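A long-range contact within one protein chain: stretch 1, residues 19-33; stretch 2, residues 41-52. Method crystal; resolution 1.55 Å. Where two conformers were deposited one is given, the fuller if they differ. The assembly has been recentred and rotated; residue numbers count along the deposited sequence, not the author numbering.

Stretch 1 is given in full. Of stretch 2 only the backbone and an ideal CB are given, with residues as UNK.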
# COMPACT_ATOMS: atom_id res chain seq x y z
N ALA A 19 -14.87 -2.74 -8.85
CA ALA A 19 -14.23 -2.92 -10.15
C ALA A 19 -12.85 -3.55 -10.00
O ALA A 19 -12.46 -4.42 -10.79
CB ALA A 19 -14.15 -1.59 -10.89
N ILE A 20 -12.11 -3.14 -8.97
CA ILE A 20 -10.76 -3.66 -8.78
C ILE A 20 -10.80 -5.15 -8.44
O ILE A 20 -9.98 -5.92 -8.94
CB ILE A 20 -10.05 -2.83 -7.70
CG1 ILE A 20 -9.79 -1.43 -8.27
CG2 ILE A 20 -8.74 -3.50 -7.27
CD1 ILE A 20 -9.37 -0.43 -7.26
N HIS A 21 -11.76 -5.57 -7.61
CA HIS A 21 -11.88 -7.00 -7.31
C HIS A 21 -12.15 -7.79 -8.58
O HIS A 21 -11.53 -8.84 -8.82
CB HIS A 21 -12.98 -7.26 -6.29
CG HIS A 21 -13.10 -8.69 -5.88
ND1 HIS A 21 -13.56 -9.67 -6.74
CD2 HIS A 21 -12.79 -9.33 -4.72
CE1 HIS A 21 -13.56 -10.83 -6.12
NE2 HIS A 21 -13.10 -10.65 -4.89
N ALA A 22 -13.08 -7.32 -9.41
CA ALA A 22 -13.37 -7.99 -10.66
C ALA A 22 -12.11 -8.18 -11.50
O ALA A 22 -11.86 -9.27 -12.02
CB ALA A 22 -14.42 -7.20 -11.44
N LEU A 23 -11.28 -7.14 -11.59
CA LEU A 23 -10.09 -7.21 -12.43
C LEU A 23 -9.04 -8.15 -11.83
O LEU A 23 -8.44 -8.95 -12.55
CB LEU A 23 -9.50 -5.81 -12.61
CG LEU A 23 -8.15 -5.68 -13.30
CD1 LEU A 23 -8.30 -5.87 -14.80
CD2 LEU A 23 -7.54 -4.33 -12.98
N PHE A 24 -8.82 -8.07 -10.52
CA PHE A 24 -7.72 -8.85 -9.96
C PHE A 24 -8.11 -10.29 -9.65
O PHE A 24 -7.23 -11.15 -9.51
CB PHE A 24 -7.17 -8.14 -8.72
CG PHE A 24 -6.23 -7.02 -9.06
CD1 PHE A 24 -4.85 -7.24 -9.07
CD2 PHE A 24 -6.70 -5.77 -9.40
CE1 PHE A 24 -3.97 -6.23 -9.38
CE2 PHE A 24 -5.83 -4.75 -9.76
CZ PHE A 24 -4.46 -4.99 -9.74
N SER A 25 -9.41 -10.61 -9.60
CA SER A 25 -9.82 -11.99 -9.39
C SER A 25 -9.50 -12.90 -10.57
O SER A 25 -9.61 -14.12 -10.43
CB SER A 25 -11.31 -12.07 -9.08
OG SER A 25 -11.60 -11.47 -7.84
N ALA A 26 -9.09 -12.35 -11.72
CA ALA A 26 -8.66 -13.21 -12.82
C ALA A 26 -7.43 -14.03 -12.47
O ALA A 26 -7.19 -15.06 -13.10
CB ALA A 26 -8.38 -12.38 -14.07
N TYR A 27 -6.63 -13.60 -11.49
CA TYR A 27 -5.33 -14.23 -11.25
C TYR A 27 -5.26 -15.01 -9.94
O TYR A 27 -4.23 -15.64 -9.67
CB TYR A 27 -4.24 -13.16 -11.30
CG TYR A 27 -4.37 -12.36 -12.56
CD1 TYR A 27 -3.96 -12.89 -13.78
CD2 TYR A 27 -4.96 -11.10 -12.55
CE1 TYR A 27 -4.11 -12.17 -14.96
CE2 TYR A 27 -5.10 -10.38 -13.72
CZ TYR A 27 -4.68 -10.91 -14.91
OH TYR A 27 -4.82 -10.18 -16.07
N GLY A 28 -6.31 -14.99 -9.14
CA GLY A 28 -6.27 -15.72 -7.89
C GLY A 28 -7.36 -15.23 -6.96
O GLY A 28 -8.27 -14.50 -7.35
N ASN A 29 -7.24 -15.68 -5.71
CA ASN A 29 -8.23 -15.37 -4.67
C ASN A 29 -7.82 -14.06 -4.01
O ASN A 29 -6.90 -14.03 -3.20
CB ASN A 29 -8.33 -16.50 -3.65
CG ASN A 29 -8.85 -17.80 -4.25
OD1 ASN A 29 -8.14 -18.81 -4.26
ND2 ASN A 29 -10.08 -17.77 -4.76
N VAL A 30 -8.51 -12.97 -4.36
CA VAL A 30 -8.21 -11.69 -3.73
C VAL A 30 -8.63 -11.73 -2.27
O VAL A 30 -9.78 -12.03 -1.95
CB VAL A 30 -8.92 -10.55 -4.47
CG1 VAL A 30 -8.72 -9.22 -3.74
CG2 VAL A 30 -8.44 -10.47 -5.92
N LYS A 31 -7.69 -11.40 -1.38
CA LYS A 31 -7.94 -11.50 0.05
C LYS A 31 -8.55 -10.23 0.62
O LYS A 31 -9.41 -10.30 1.51
CB LYS A 31 -6.64 -11.83 0.79
CG LYS A 31 -6.83 -12.42 2.19
CD LYS A 31 -6.85 -11.35 3.27
CE LYS A 31 -7.34 -11.91 4.60
NZ LYS A 31 -7.77 -10.84 5.56
N ASP A 32 -8.13 -9.07 0.12
CA ASP A 32 -8.60 -7.80 0.64
C ASP A 32 -8.26 -6.74 -0.39
O ASP A 32 -7.35 -6.93 -1.20
CB ASP A 32 -7.94 -7.45 1.98
CG ASP A 32 -8.67 -8.03 3.17
OD1 ASP A 32 -9.91 -7.92 3.23
OD2 ASP A 32 -7.99 -8.63 4.03
N ILE A 33 -9.01 -5.65 -0.35
CA ILE A 33 -8.76 -4.47 -1.18
C ILE A 33 -8.93 -3.24 -0.30
O ILE A 33 -9.88 -3.17 0.48
CB ILE A 33 -9.70 -4.39 -2.40
CG1 ILE A 33 -9.48 -5.60 -3.30
CG2 ILE A 33 -9.50 -3.08 -3.16
CD1 ILE A 33 -10.60 -5.79 -4.30
N UNK A 41 -5.47 5.32 -6.57
CA UNK A 41 -4.63 4.17 -6.25
C UNK A 41 -5.36 3.23 -5.29
O UNK A 41 -6.36 3.58 -4.66
CB UNK A 41 -3.30 4.63 -5.64
N UNK A 42 -4.83 2.01 -5.19
CA UNK A 42 -5.43 1.00 -4.32
C UNK A 42 -4.36 -0.01 -3.91
O UNK A 42 -3.26 -0.04 -4.45
CB UNK A 42 -6.60 0.30 -5.02
N UNK A 43 -4.71 -0.82 -2.91
CA UNK A 43 -3.88 -1.92 -2.43
C UNK A 43 -4.69 -3.19 -2.54
O UNK A 43 -5.86 -3.23 -2.12
CB UNK A 43 -3.41 -1.69 -0.99
N UNK A 44 -4.08 -4.23 -3.11
CA UNK A 44 -4.74 -5.50 -3.35
C UNK A 44 -3.89 -6.59 -2.72
O UNK A 44 -2.67 -6.61 -2.93
CB UNK A 44 -4.95 -5.75 -4.84
N UNK A 45 -4.51 -7.47 -1.94
CA UNK A 45 -3.78 -8.55 -1.29
C UNK A 45 -4.21 -9.91 -1.82
O UNK A 45 -5.39 -10.14 -2.09
CB UNK A 45 -3.98 -8.49 0.23
N UNK A 46 -3.22 -10.78 -1.96
CA UNK A 46 -3.39 -12.21 -2.19
C UNK A 46 -2.66 -12.97 -1.10
O UNK A 46 -1.55 -12.60 -0.70
CB UNK A 46 -2.88 -12.62 -3.57
N UNK A 47 -3.23 -14.09 -0.65
CA UNK A 47 -2.49 -14.93 0.28
C UNK A 47 -1.28 -15.56 -0.40
O UNK A 47 -0.20 -15.65 0.21
CB UNK A 47 -3.40 -16.02 0.86
N UNK A 48 -1.40 -15.95 -1.68
CA UNK A 48 -0.32 -16.65 -2.39
C UNK A 48 0.57 -15.69 -3.15
O UNK A 48 0.09 -14.90 -3.98
CB UNK A 48 -0.90 -17.68 -3.36
N UNK A 49 1.89 -15.79 -2.89
CA UNK A 49 2.88 -15.01 -3.63
C UNK A 49 2.79 -15.27 -5.12
O UNK A 49 2.86 -14.32 -5.92
CB UNK A 49 4.29 -15.33 -3.13
N UNK A 50 2.62 -16.53 -5.53
CA UNK A 50 2.62 -16.78 -6.97
C UNK A 50 1.42 -16.11 -7.66
O UNK A 50 1.55 -15.64 -8.79
CB UNK A 50 2.61 -18.29 -7.24
N UNK A 51 0.26 -16.04 -6.99
CA UNK A 51 -0.86 -15.29 -7.56
C UNK A 51 -0.51 -13.81 -7.73
O UNK A 51 -0.80 -13.20 -8.77
CB UNK A 51 -2.10 -15.44 -6.68
N UNK A 52 0.12 -13.22 -6.71
CA UNK A 52 0.48 -11.80 -6.80
C UNK A 52 1.48 -11.54 -7.93
O UNK A 52 1.39 -10.52 -8.62
CB UNK A 52 1.06 -11.32 -5.47

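Position 41 has no atom of stretch 1 within 5.5 Å of its CB, so this contact does not restrict it; the deposited residue is Ser41, whose CB points away. At position 42 the extended backbone sends CB toward stretch 1, and the ideal CB already lies 3.6 Å from Ile20 CD1. A small apolar residue suits so close an approach, and Ala42 fills it, its CB packing on Ile20 CD1 at 3.6 Å. Position 43 directs CB sideways, with nothing of stretch 1 in range, and many strand-forming residues would serve. It is Ile43, which contributes mainly backbone: its O lies 3.3 Å from Ile33 CA in a CA-H...O contact.

Position 44 pairs with Ile33 in the antiparallel sheet, and its CB lies on the same face as the Ile33 side chain, 4.5 Å from Phe24 CD1. Ile20, Phe24 and Val30 offer an apolar surface there, suited to valine, isoleucine or leucine. Val44 is found. Its CG2 sits over the Phe24 ring, 4.1 Å from the centroid and 7° off the normal, and meets Ile20 CG2 at 3.7 Å, while its CG1 packs against Val30 CG1 at 4.0 Å.

At position 45 the backbone is held on both sides of the residue: N donates to Asp32 O (3.0 Å) and O accepts from Lys31 N (2.7 Å). The CB lies 4.0 Å from Asp32 O and 4.3 Å from Lys31 CB, so a small residue, or one with a short donor, would fit. Ser45, modelled in two conformers, adds a weak hydrogen bond from OG to Asp32 O at 3.4 Å.

The CB of position 46 points away, yet it is 4.3 Å from Asn29 O, and a long side chain could turn back along stretch 1 toward the carbonyl of Phe24. Several large residues could cover Val30; an aromatic with a terminal donor could also reach that carbonyl. Tyr46 does both: OH donates to Phe24 O at 2.6 Å, and CE2 packs on Val30 CG2 at 3.9 Å.

Position 47 looks sideways, 5.1 Å from Lys31 CG, and tolerates polar residues. Glu47 is deposited; a water joins its N (2.8 Å) to Asn29 O (2.5 Å). Positions 48, 49 and 50 find nothing within reach and are Ser48, at the helix N-cap position, Leu49 and Ser50.

At position 51 CB points toward Gly28, 4.4 Å from its CA and 3.7 Å from Tyr27 O, favouring a small residue. Ser51 fits, and a water links its OG (2.8 Å) to Asn29 N (3.0 Å). Position 52 turns away and is Ala52.

Stretch 2 (41-52) SAIVSYESLSSA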
# COMPACT_ATOMS: atom_id res chain seq x y z
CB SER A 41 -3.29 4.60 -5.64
OG SER A 41 -2.60 5.48 -6.50
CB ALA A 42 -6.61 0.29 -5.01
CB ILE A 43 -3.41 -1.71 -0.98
CG1 ILE A 43 -2.53 -0.47 -0.90
CG2 ILE A 43 -2.65 -2.95 -0.51
CD1 ILE A 43 -2.32 0.01 0.51
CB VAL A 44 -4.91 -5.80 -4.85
CG1 VAL A 44 -5.59 -7.15 -5.05
CG2 VAL A 44 -5.67 -4.68 -5.55
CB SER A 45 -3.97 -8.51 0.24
OG SER A 45 -5.28 -8.88 0.60
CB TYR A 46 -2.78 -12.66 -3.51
CG TYR A 46 -3.38 -12.11 -4.77
CD1 TYR A 46 -2.79 -11.03 -5.41
CD2 TYR A 46 -4.47 -12.72 -5.39
CE1 TYR A 46 -3.29 -10.54 -6.61
CE2 TYR A 46 -4.98 -12.23 -6.60
CZ TYR A 46 -4.39 -11.15 -7.20
OH TYR A 46 -4.89 -10.65 -8.38
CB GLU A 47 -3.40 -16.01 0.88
CG GLU A 47 -2.81 -16.73 2.07
CD GLU A 47 -2.91 -15.94 3.37
OE1 GLU A 47 -3.25 -16.55 4.41
OE2 GLU A 47 -2.64 -14.72 3.35
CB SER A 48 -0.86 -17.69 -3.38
OG SER A 48 -1.84 -18.51 -2.77
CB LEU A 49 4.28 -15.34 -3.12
CG LEU A 49 5.42 -14.75 -3.93
CD1 LEU A 49 5.40 -13.24 -3.88
CD2 LEU A 49 6.72 -15.29 -3.35
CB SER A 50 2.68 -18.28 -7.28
OG SER A 50 1.62 -18.98 -6.68
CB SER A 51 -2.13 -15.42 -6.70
OG SER A 51 -2.56 -16.76 -6.57
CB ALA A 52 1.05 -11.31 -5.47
O HOH W 1 -5.79 -14.95 -1.20
O HOH W 2 -4.78 -17.14 -4.89
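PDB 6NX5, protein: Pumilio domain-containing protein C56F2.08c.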